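Arginine decarboxylase (Campylobacter jejuni subsp. jejuni, PDB 3NZP) probably catalyses the pyridoxal-phosphate-dependent decarboxylation of arginine to agmatine, a step of polyamine and spermidine biosynthesis. Local coordinates at residues 77-82 with 317-322; 61-66 with 104-109; 228-233 with 267-272. All blocks are in the same frame, centred on the assembly; numbering follows the deposited sequence.

Interaction 1. Residues 77-82 with 317-322; sequences GGFNAV and IFIESG. With PLP (pyridoxal-5'-phosphate), chain E.
Phe79 has CG anti to the backbone N (chi1 166°), and Ile319 has CG1 between its backbone N and carbonyl carbon (chi1 66°); with the two side chains started this way, Ile319 CG1 lies 3.9 Å from Phe79 CE2. Ile319 CD1 lies in the plane of the Phe79 ring, at its CZ edge, and Ile317 CG2 comes up to CD2 of the same rim at 3.7 Å. On the face that carries Asn80 and Phe318, these two side chains run side by side in the same direction, amide and ring planes only 16° apart, with Asn80 CB sitting 3.6 Å above the centre of the Phe318 ring as a CH-pi contact. Asn80 ND2 reaches beyond this pair to bond Asn105 O. Val82 CG2 then touches Phe318 CD2 obliquely at 3.9 Å.

Between the faces runs a regular parallel ladder. Ile317 N and Ile319 N donate to Gly78 O and Asn80 O; in return Asn80 N bonds Ile317 O, and Val82 N bonds Ile319 O at 2.9 Å.

Past the ladder, 317-322 turns into the cofactor site. Glu320 OE1 lies 2.9 Å from the pyridine N1 of PLP, as the glutamate does in fold-type III decarboxylases, while OE2 is gripped by Asn270 ND2 and Thr130 OG1. Gly322 N donates to phosphate oxygen O2P.

Strands 79-84 and 316-319 are the first and last of the eight-stranded TIM barrel, and their pairing closes it. Outside, Phe79 stacks on Phe66 and meets Tyr63 edge-to-face from helix 52-72, and helix 292-309 covers Ile317; inside, Pro128 and Thr130 of strand 128-131 approach Phe318 and Val82.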
# COMPACT_ATOMS: atom_id res chain seq x y z
N GLY B 77 -3.80 -37.10 -17.97
CA GLY B 77 -3.84 -35.70 -18.35
C GLY B 77 -2.49 -35.04 -18.18
O GLY B 77 -1.65 -35.53 -17.43
N GLY B 78 -2.30 -33.94 -18.89
CA GLY B 78 -1.04 -33.23 -18.80
C GLY B 78 -1.07 -32.12 -17.76
O GLY B 78 -2.13 -31.81 -17.20
N PHE B 79 0.09 -31.52 -17.52
CA PHE B 79 0.24 -30.44 -16.57
C PHE B 79 0.96 -29.25 -17.16
O PHE B 79 1.88 -29.41 -17.96
CB PHE B 79 1.02 -30.91 -15.34
CG PHE B 79 1.49 -29.79 -14.46
CD1 PHE B 79 2.77 -29.27 -14.61
CD2 PHE B 79 0.66 -29.27 -13.48
CE1 PHE B 79 3.22 -28.24 -13.79
CE2 PHE B 79 1.09 -28.24 -12.66
CZ PHE B 79 2.38 -27.73 -12.80
N ASN B 80 0.55 -28.06 -16.76
CA ASN B 80 1.16 -26.83 -17.25
C ASN B 80 1.07 -25.72 -16.21
O ASN B 80 0.03 -25.54 -15.56
CB ASN B 80 0.49 -26.38 -18.54
CG ASN B 80 1.49 -26.06 -19.62
OD1 ASN B 80 1.69 -26.85 -20.55
ND2 ASN B 80 2.15 -24.90 -19.50
N ALA B 81 2.16 -24.98 -16.07
CA ALA B 81 2.25 -23.87 -15.12
C ALA B 81 2.20 -22.52 -15.83
O ALA B 81 2.77 -22.35 -16.91
CB ALA B 81 3.54 -23.98 -14.33
N VAL B 82 1.51 -21.57 -15.23
CA VAL B 82 1.43 -20.25 -15.81
C VAL B 82 1.80 -19.20 -14.75
O VAL B 82 1.47 -19.37 -13.57
CB VAL B 82 0.01 -19.97 -16.33
CG1 VAL B 82 -0.01 -18.65 -17.07
CG2 VAL B 82 -0.43 -21.09 -17.25
N ILE B 317 -4.09 -30.34 -16.29
CA ILE B 317 -3.96 -29.49 -15.13
C ILE B 317 -3.23 -28.19 -15.44
O ILE B 317 -2.15 -28.22 -16.02
CB ILE B 317 -3.22 -30.23 -14.01
CG1 ILE B 317 -4.00 -31.49 -13.63
CG2 ILE B 317 -3.02 -29.30 -12.84
CD1 ILE B 317 -3.29 -32.37 -12.65
N PHE B 318 -3.83 -27.07 -15.05
CA PHE B 318 -3.22 -25.75 -15.25
C PHE B 318 -3.23 -24.98 -13.93
O PHE B 318 -4.31 -24.74 -13.37
CB PHE B 318 -4.01 -24.93 -16.27
CG PHE B 318 -3.50 -25.04 -17.67
CD1 PHE B 318 -3.68 -26.20 -18.39
CD2 PHE B 318 -2.85 -23.97 -18.26
CE1 PHE B 318 -3.20 -26.30 -19.70
CE2 PHE B 318 -2.37 -24.06 -19.56
CZ PHE B 318 -2.55 -25.23 -20.28
N ILE B 319 -2.06 -24.58 -13.44
CA ILE B 319 -2.00 -23.80 -12.20
C ILE B 319 -1.37 -22.44 -12.49
O ILE B 319 -0.49 -22.32 -13.34
CB ILE B 319 -1.18 -24.48 -11.10
CG1 ILE B 319 0.28 -24.56 -11.51
CG2 ILE B 319 -1.68 -25.87 -10.82
CD1 ILE B 319 1.16 -24.98 -10.39
N GLU B 320 -1.83 -21.40 -11.79
CA GLU B 320 -1.28 -20.06 -11.98
C GLU B 320 -0.70 -19.54 -10.66
O GLU B 320 -1.00 -18.44 -10.21
CB GLU B 320 -2.37 -19.11 -12.51
CG GLU B 320 -3.14 -19.63 -13.72
CD GLU B 320 -4.20 -18.65 -14.24
OE1 GLU B 320 -4.79 -17.90 -13.43
OE2 GLU B 320 -4.46 -18.64 -15.47
N SER B 321 0.15 -20.36 -10.05
CA SER B 321 0.80 -20.03 -8.79
C SER B 321 1.95 -19.09 -9.06
O SER B 321 2.99 -19.50 -9.59
CB SER B 321 1.33 -21.30 -8.14
OG SER B 321 0.30 -22.27 -8.07
N GLY B 322 1.78 -17.83 -8.71
CA GLY B 322 2.84 -16.87 -8.92
C GLY B 322 3.64 -16.65 -7.66
O GLY B 322 4.87 -16.70 -7.67
N1 PLP E . -4.64 -16.39 -10.97
C2 PLP E . -5.45 -15.33 -11.12
C2A PLP E . -6.60 -15.41 -12.08
C3 PLP E . -5.20 -14.13 -10.38
O3 PLP E . -6.02 -13.04 -10.54
C4 PLP E . -4.07 -14.11 -9.45
C4A PLP E . -3.77 -12.90 -8.65
C5 PLP E . -3.25 -15.29 -9.36
C6 PLP E . -3.59 -16.41 -10.13
C5A PLP E . -2.04 -15.36 -8.42
O4P PLP E . -2.33 -16.12 -7.23
P PLP E . -1.00 -16.15 -6.30
O1P PLP E . -1.20 -17.15 -5.23
O2P PLP E . 0.29 -16.56 -7.16
O3P PLP E . -0.76 -14.72 -5.64

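Interaction 2. Residues 61-66 with 104-109; sequences NIYGNF and YNYGLE
Tyr63 reaches from its helix to the turn that holds Tyr104 and Tyr106, and each of these two meets a different part of the Tyr63 ring: Tyr104 a face, Tyr106 the rim. Tyr104 supplies its CB to the face: that carbon stands 3.8 Å above the centre of the Tyr63 ring, a CH-pi contact only 13° off the ring normal. Nearer the helix, Tyr104 CD1 comes within 3.8 Å of Tyr63 CG, and the two rings are inclined at 45°, neither stacked nor edge-to-face. Tyr106 instead comes to the rim, where its CD2 lies near the plane of the Tyr63 ring, 3.7 Å from CE1. These two ring planes stand 56° apart, so Tyr104 and Tyr106 are both tilted against Tyr63, and the three together form an aromatic cluster.

Tyr63 has CG anti to its carbonyl carbon, and the ring carries OH to the backbone of the turn, 3.1 Å from Tyr104 O. The same hydroxyl accepts a hydrogen bond from Ala81 N. Ile62 adds a lesser van der Waals touch, its CD1 lying 4.0 Å from Tyr106 OH, with the two side chains crossing at about a right angle.

In the barrel this ties helix 52-72 to the turn that leads into strand 107-110. Strand 79-84 runs alongside, with Ala81 touching Tyr106; Ile59, one turn earlier in helix 52-72, also touches Tyr104 and Tyr106.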
# COMPACT_ATOMS: atom_id res chain seq x y z
N ASN B 61 10.75 -27.17 -9.26
CA ASN B 61 10.19 -27.71 -8.04
C ASN B 61 8.69 -27.92 -8.25
O ASN B 61 8.13 -28.91 -7.81
CB ASN B 61 10.49 -26.75 -6.90
CG ASN B 61 10.16 -27.33 -5.55
OD1 ASN B 61 10.41 -28.51 -5.29
ND2 ASN B 61 9.60 -26.50 -4.67
N ILE B 62 8.04 -27.00 -8.95
CA ILE B 62 6.61 -27.12 -9.24
C ILE B 62 6.40 -28.28 -10.21
O ILE B 62 5.69 -29.24 -9.90
CB ILE B 62 6.03 -25.82 -9.85
CG1 ILE B 62 6.06 -24.70 -8.81
CG2 ILE B 62 4.59 -26.03 -10.30
CD1 ILE B 62 5.56 -23.39 -9.32
N TYR B 63 7.02 -28.20 -11.38
CA TYR B 63 6.89 -29.28 -12.35
C TYR B 63 7.33 -30.61 -11.74
O TYR B 63 6.72 -31.66 -12.00
CB TYR B 63 7.72 -28.96 -13.60
CG TYR B 63 6.99 -28.04 -14.52
CD1 TYR B 63 6.99 -26.66 -14.33
CD2 TYR B 63 6.24 -28.56 -15.57
CE1 TYR B 63 6.25 -25.82 -15.17
CE2 TYR B 63 5.51 -27.74 -16.41
CZ TYR B 63 5.51 -26.37 -16.20
OH TYR B 63 4.76 -25.60 -17.05
N GLY B 64 8.37 -30.57 -10.92
CA GLY B 64 8.87 -31.76 -10.27
C GLY B 64 7.80 -32.48 -9.47
O GLY B 64 7.56 -33.67 -9.68
N ASN B 65 7.14 -31.77 -8.57
CA ASN B 65 6.11 -32.37 -7.76
C ASN B 65 4.88 -32.83 -8.53
O ASN B 65 4.37 -33.92 -8.30
CB ASN B 65 5.66 -31.42 -6.66
CG ASN B 65 6.62 -31.38 -5.52
OD1 ASN B 65 7.68 -30.78 -5.62
ND2 ASN B 65 6.26 -32.04 -4.42
N PHE B 66 4.40 -31.99 -9.43
CA PHE B 66 3.22 -32.36 -10.19
C PHE B 66 3.50 -33.54 -11.10
O PHE B 66 2.60 -34.33 -11.40
CB PHE B 66 2.67 -31.16 -10.98
CG PHE B 66 1.58 -30.43 -10.25
CD1 PHE B 66 0.27 -30.90 -10.29
CD2 PHE B 66 1.86 -29.32 -9.47
CE1 PHE B 66 -0.74 -30.28 -9.56
CE2 PHE B 66 0.87 -28.69 -8.73
CZ PHE B 66 -0.44 -29.17 -8.77
N TYR B 104 10.28 -25.79 -19.77
CA TYR B 104 9.11 -26.37 -19.11
C TYR B 104 7.81 -25.91 -19.75
O TYR B 104 6.71 -26.30 -19.31
CB TYR B 104 9.13 -25.99 -17.64
CG TYR B 104 10.37 -26.47 -16.92
CD1 TYR B 104 10.38 -27.69 -16.26
CD2 TYR B 104 11.53 -25.70 -16.91
CE1 TYR B 104 11.52 -28.14 -15.60
CE2 TYR B 104 12.67 -26.14 -16.25
CZ TYR B 104 12.66 -27.36 -15.60
OH TYR B 104 13.78 -27.76 -14.90
N ASN B 105 7.93 -25.09 -20.78
CA ASN B 105 6.77 -24.56 -21.48
C ASN B 105 5.92 -23.72 -20.52
O ASN B 105 4.69 -23.70 -20.61
CB ASN B 105 5.94 -25.68 -22.06
CG ASN B 105 4.97 -25.19 -23.11
OD1 ASN B 105 3.82 -25.61 -23.15
ND2 ASN B 105 5.44 -24.29 -23.96
N TYR B 106 6.61 -23.05 -19.61
CA TYR B 106 5.98 -22.20 -18.60
C TYR B 106 5.33 -21.01 -19.31
O TYR B 106 5.97 -20.31 -20.09
CB TYR B 106 7.04 -21.73 -17.61
CG TYR B 106 6.54 -21.48 -16.21
CD1 TYR B 106 5.62 -20.47 -15.95
CD2 TYR B 106 6.99 -22.24 -15.14
CE1 TYR B 106 5.15 -20.23 -14.66
CE2 TYR B 106 6.54 -22.01 -13.84
CZ TYR B 106 5.62 -21.00 -13.61
OH TYR B 106 5.16 -20.75 -12.32
N GLY B 107 4.05 -20.78 -19.03
CA GLY B 107 3.34 -19.69 -19.67
C GLY B 107 3.25 -18.41 -18.86
O GLY B 107 3.87 -18.28 -17.81
N LEU B 108 2.46 -17.46 -19.36
CA LEU B 108 2.28 -16.17 -18.70
C LEU B 108 0.81 -15.82 -18.63
O LEU B 108 0.03 -16.13 -19.53
CB LEU B 108 3.02 -15.06 -19.46
CG LEU B 108 4.55 -15.01 -19.36
CD1 LEU B 108 5.11 -13.92 -20.25
CD2 LEU B 108 4.95 -14.77 -17.93
N GLU B 109 0.43 -15.16 -17.54
CA GLU B 109 -0.95 -14.75 -17.34
C GLU B 109 -0.97 -13.23 -17.30
O GLU B 109 -0.07 -12.61 -16.75
CB GLU B 109 -1.46 -15.35 -16.03
CG GLU B 109 -2.93 -15.11 -15.74
CD GLU B 109 -3.18 -13.77 -15.07
OE1 GLU B 109 -4.35 -13.35 -15.04
OE2 GLU B 109 -2.21 -13.15 -14.57

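Interaction 3. Residues 228-233 with 267-272; sequences TMIHFH and KAINLG. With PLP (pyridoxal-5'-phosphate), chain E.
His231 and Asn270 lie side by side in the buried, regularly bonded half of this parallel strand pair. Their ring and amide planes are 85° apart; Asn270 CB lies in the plane of the imidazole at its edge, and OD1 faces CD2. The flanking ladder is well formed, with Asn270 N bonding Ile230 O at 2.7 Å and Phe232 N bonding Asn270 O. On the opposite face Ile230 and Ile269 point the same way. Further along, Leu271 CD2 packs 3.5 Å from Phe232 CE2.

The far end is looser. Thr228 O takes Lys267 N from 40° above its carbonyl plane and only a weak bond from Ala268 N, while the extended Lys267 side chain leads away at an exposed position.

At the buried end Asn270 OD1 accepts from Gly272 N at 2.9 Å, an Asx turn. The asparagine thus works as a second-shell residue, linking the strand end to Glu320 beside the pyridine nitrogen. His231 CE1 meets the PLP methyl C2A at 3.4 Å, and PLP C3 sits over the centre of the His233 ring, 3.8 Å above it. Since Gly273 N bonds His233 ND1, the imidazole that covers the cofactor is itself held by the backbone just after 267-272.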
# COMPACT_ATOMS: atom_id res chain seq x y z
N THR B 228 -11.76 -24.36 -24.58
CA THR B 228 -10.83 -25.42 -24.21
C THR B 228 -10.52 -25.60 -22.72
O THR B 228 -9.96 -26.63 -22.34
CB THR B 228 -9.50 -25.25 -24.95
OG1 THR B 228 -8.94 -23.96 -24.65
CG2 THR B 228 -9.73 -25.38 -26.43
N MSE B 229 -10.84 -24.61 -21.90
CA MSE B 229 -10.59 -24.74 -20.46
C MSE B 229 -11.48 -23.89 -19.58
O MSE B 229 -11.98 -22.84 -20.00
CB MSE B 229 -9.13 -24.43 -20.10
CG MSE B 229 -8.74 -22.97 -20.23
SE MSE B 229 -7.11 -22.46 -19.22
CE MSE B 229 -5.75 -23.48 -20.15
N ILE B 230 -11.70 -24.38 -18.36
CA ILE B 230 -12.46 -23.66 -17.36
C ILE B 230 -11.43 -23.22 -16.31
O ILE B 230 -10.42 -23.89 -16.10
CB ILE B 230 -13.54 -24.53 -16.64
CG1 ILE B 230 -12.91 -25.73 -15.96
CG2 ILE B 230 -14.54 -25.04 -17.62
CD1 ILE B 230 -13.92 -26.47 -15.16
N HIS B 231 -11.69 -22.09 -15.67
CA HIS B 231 -10.77 -21.54 -14.69
C HIS B 231 -11.51 -21.01 -13.48
O HIS B 231 -12.65 -20.54 -13.59
CB HIS B 231 -9.94 -20.43 -15.37
CG HIS B 231 -9.22 -19.51 -14.42
ND1 HIS B 231 -9.75 -18.31 -14.00
CD2 HIS B 231 -8.01 -19.62 -13.82
CE1 HIS B 231 -8.90 -17.72 -13.18
NE2 HIS B 231 -7.84 -18.49 -13.05
N PHE B 232 -10.88 -21.11 -12.31
CA PHE B 232 -11.44 -20.59 -11.06
C PHE B 232 -10.28 -20.06 -10.22
O PHE B 232 -9.15 -20.55 -10.35
CB PHE B 232 -12.23 -21.68 -10.32
CG PHE B 232 -11.40 -22.79 -9.73
CD1 PHE B 232 -10.81 -22.65 -8.48
CD2 PHE B 232 -11.20 -23.98 -10.43
CE1 PHE B 232 -10.04 -23.67 -7.93
CE2 PHE B 232 -10.42 -25.01 -9.89
CZ PHE B 232 -9.84 -24.85 -8.64
N HIS B 233 -10.52 -19.02 -9.42
CA HIS B 233 -9.46 -18.48 -8.55
C HIS B 233 -9.99 -18.37 -7.14
O HIS B 233 -11.02 -17.75 -6.91
CB HIS B 233 -8.96 -17.08 -9.02
CG HIS B 233 -7.81 -16.54 -8.21
ND1 HIS B 233 -6.60 -17.18 -8.10
CD2 HIS B 233 -7.71 -15.43 -7.45
CE1 HIS B 233 -5.80 -16.50 -7.30
NE2 HIS B 233 -6.45 -15.43 -6.89
N LYS B 267 -10.71 -29.51 -22.45
CA LYS B 267 -9.80 -30.52 -21.96
C LYS B 267 -8.82 -30.05 -20.89
O LYS B 267 -7.80 -30.70 -20.65
CB LYS B 267 -9.03 -31.10 -23.14
CG LYS B 267 -9.92 -31.71 -24.21
CD LYS B 267 -9.09 -32.41 -25.28
CE LYS B 267 -9.97 -33.00 -26.36
NZ LYS B 267 -9.14 -33.87 -27.23
N ALA B 268 -9.13 -28.93 -20.25
CA ALA B 268 -8.24 -28.45 -19.20
C ALA B 268 -8.96 -27.68 -18.12
O ALA B 268 -10.01 -27.09 -18.34
CB ALA B 268 -7.14 -27.59 -19.80
N ILE B 269 -8.39 -27.73 -16.92
CA ILE B 269 -8.93 -27.02 -15.78
C ILE B 269 -7.80 -26.16 -15.21
O ILE B 269 -6.69 -26.63 -14.97
CB ILE B 269 -9.45 -27.99 -14.70
CG1 ILE B 269 -10.68 -28.74 -15.21
CG2 ILE B 269 -9.84 -27.22 -13.47
CD1 ILE B 269 -11.30 -29.68 -14.19
N ASN B 270 -8.10 -24.88 -15.04
CA ASN B 270 -7.12 -23.94 -14.50
C ASN B 270 -7.48 -23.67 -13.05
O ASN B 270 -8.50 -23.03 -12.77
CB ASN B 270 -7.18 -22.63 -15.30
CG ASN B 270 -5.99 -21.73 -15.03
OD1 ASN B 270 -5.63 -21.48 -13.87
ND2 ASN B 270 -5.37 -21.23 -16.10
N LEU B 271 -6.65 -24.17 -12.13
CA LEU B 271 -6.88 -24.00 -10.69
C LEU B 271 -6.58 -22.60 -10.20
O LEU B 271 -6.95 -22.22 -9.09
CB LEU B 271 -6.01 -24.95 -9.89
CG LEU B 271 -6.05 -26.38 -10.37
CD1 LEU B 271 -5.13 -27.22 -9.50
CD2 LEU B 271 -7.49 -26.88 -10.30
N GLY B 272 -5.87 -21.83 -11.02
CA GLY B 272 -5.53 -20.49 -10.63
C GLY B 272 -4.39 -20.48 -9.62
O GLY B 272 -3.56 -21.39 -9.58
N1 PLP E . -4.64 -16.39 -10.97
C2 PLP E . -5.45 -15.33 -11.12
C2A PLP E . -6.60 -15.41 -12.08
C3 PLP E . -5.20 -14.13 -10.38
O3 PLP E . -6.02 -13.04 -10.54
C4 PLP E . -4.07 -14.11 -9.45
C4A PLP E . -3.77 -12.90 -8.65
C5 PLP E . -3.25 -15.29 -9.36
C6 PLP E . -3.59 -16.41 -10.13
C5A PLP E . -2.04 -15.36 -8.42
O4P PLP E . -2.33 -16.12 -7.23
P PLP E . -1.00 -16.15 -6.30
O1P PLP E . -1.20 -17.15 -5.23
O2P PLP E . 0.29 -16.56 -7.16
O3P PLP E . -0.76 -14.72 -5.64

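Overall arrangement
All three contacts belong to the PLP-binding TIM barrel. Interactions 1 and 2 have centres 6 Å apart and alternate along the chain, in the order 61-66, 77-82, 104-109, 317-322; helix 52-72 leads into strand 79-84, which neighbours strand 107-110. Interaction 3 lies wholly between the two segments of interaction 1 in sequence, with its centre 9 Å away. It pairs strands 227-231 and 268-272 of one beta-alpha-beta unit, and the latter borders strand 316-319. Interactions 2 and 3, centres 15 Å apart, do not touch. Barrel closure by interaction 1 therefore brings distant sequence together at PLP, which interactions 1 and 3 both contact, while interaction 2 joins helix 52-72 to the turn before strand 107-110.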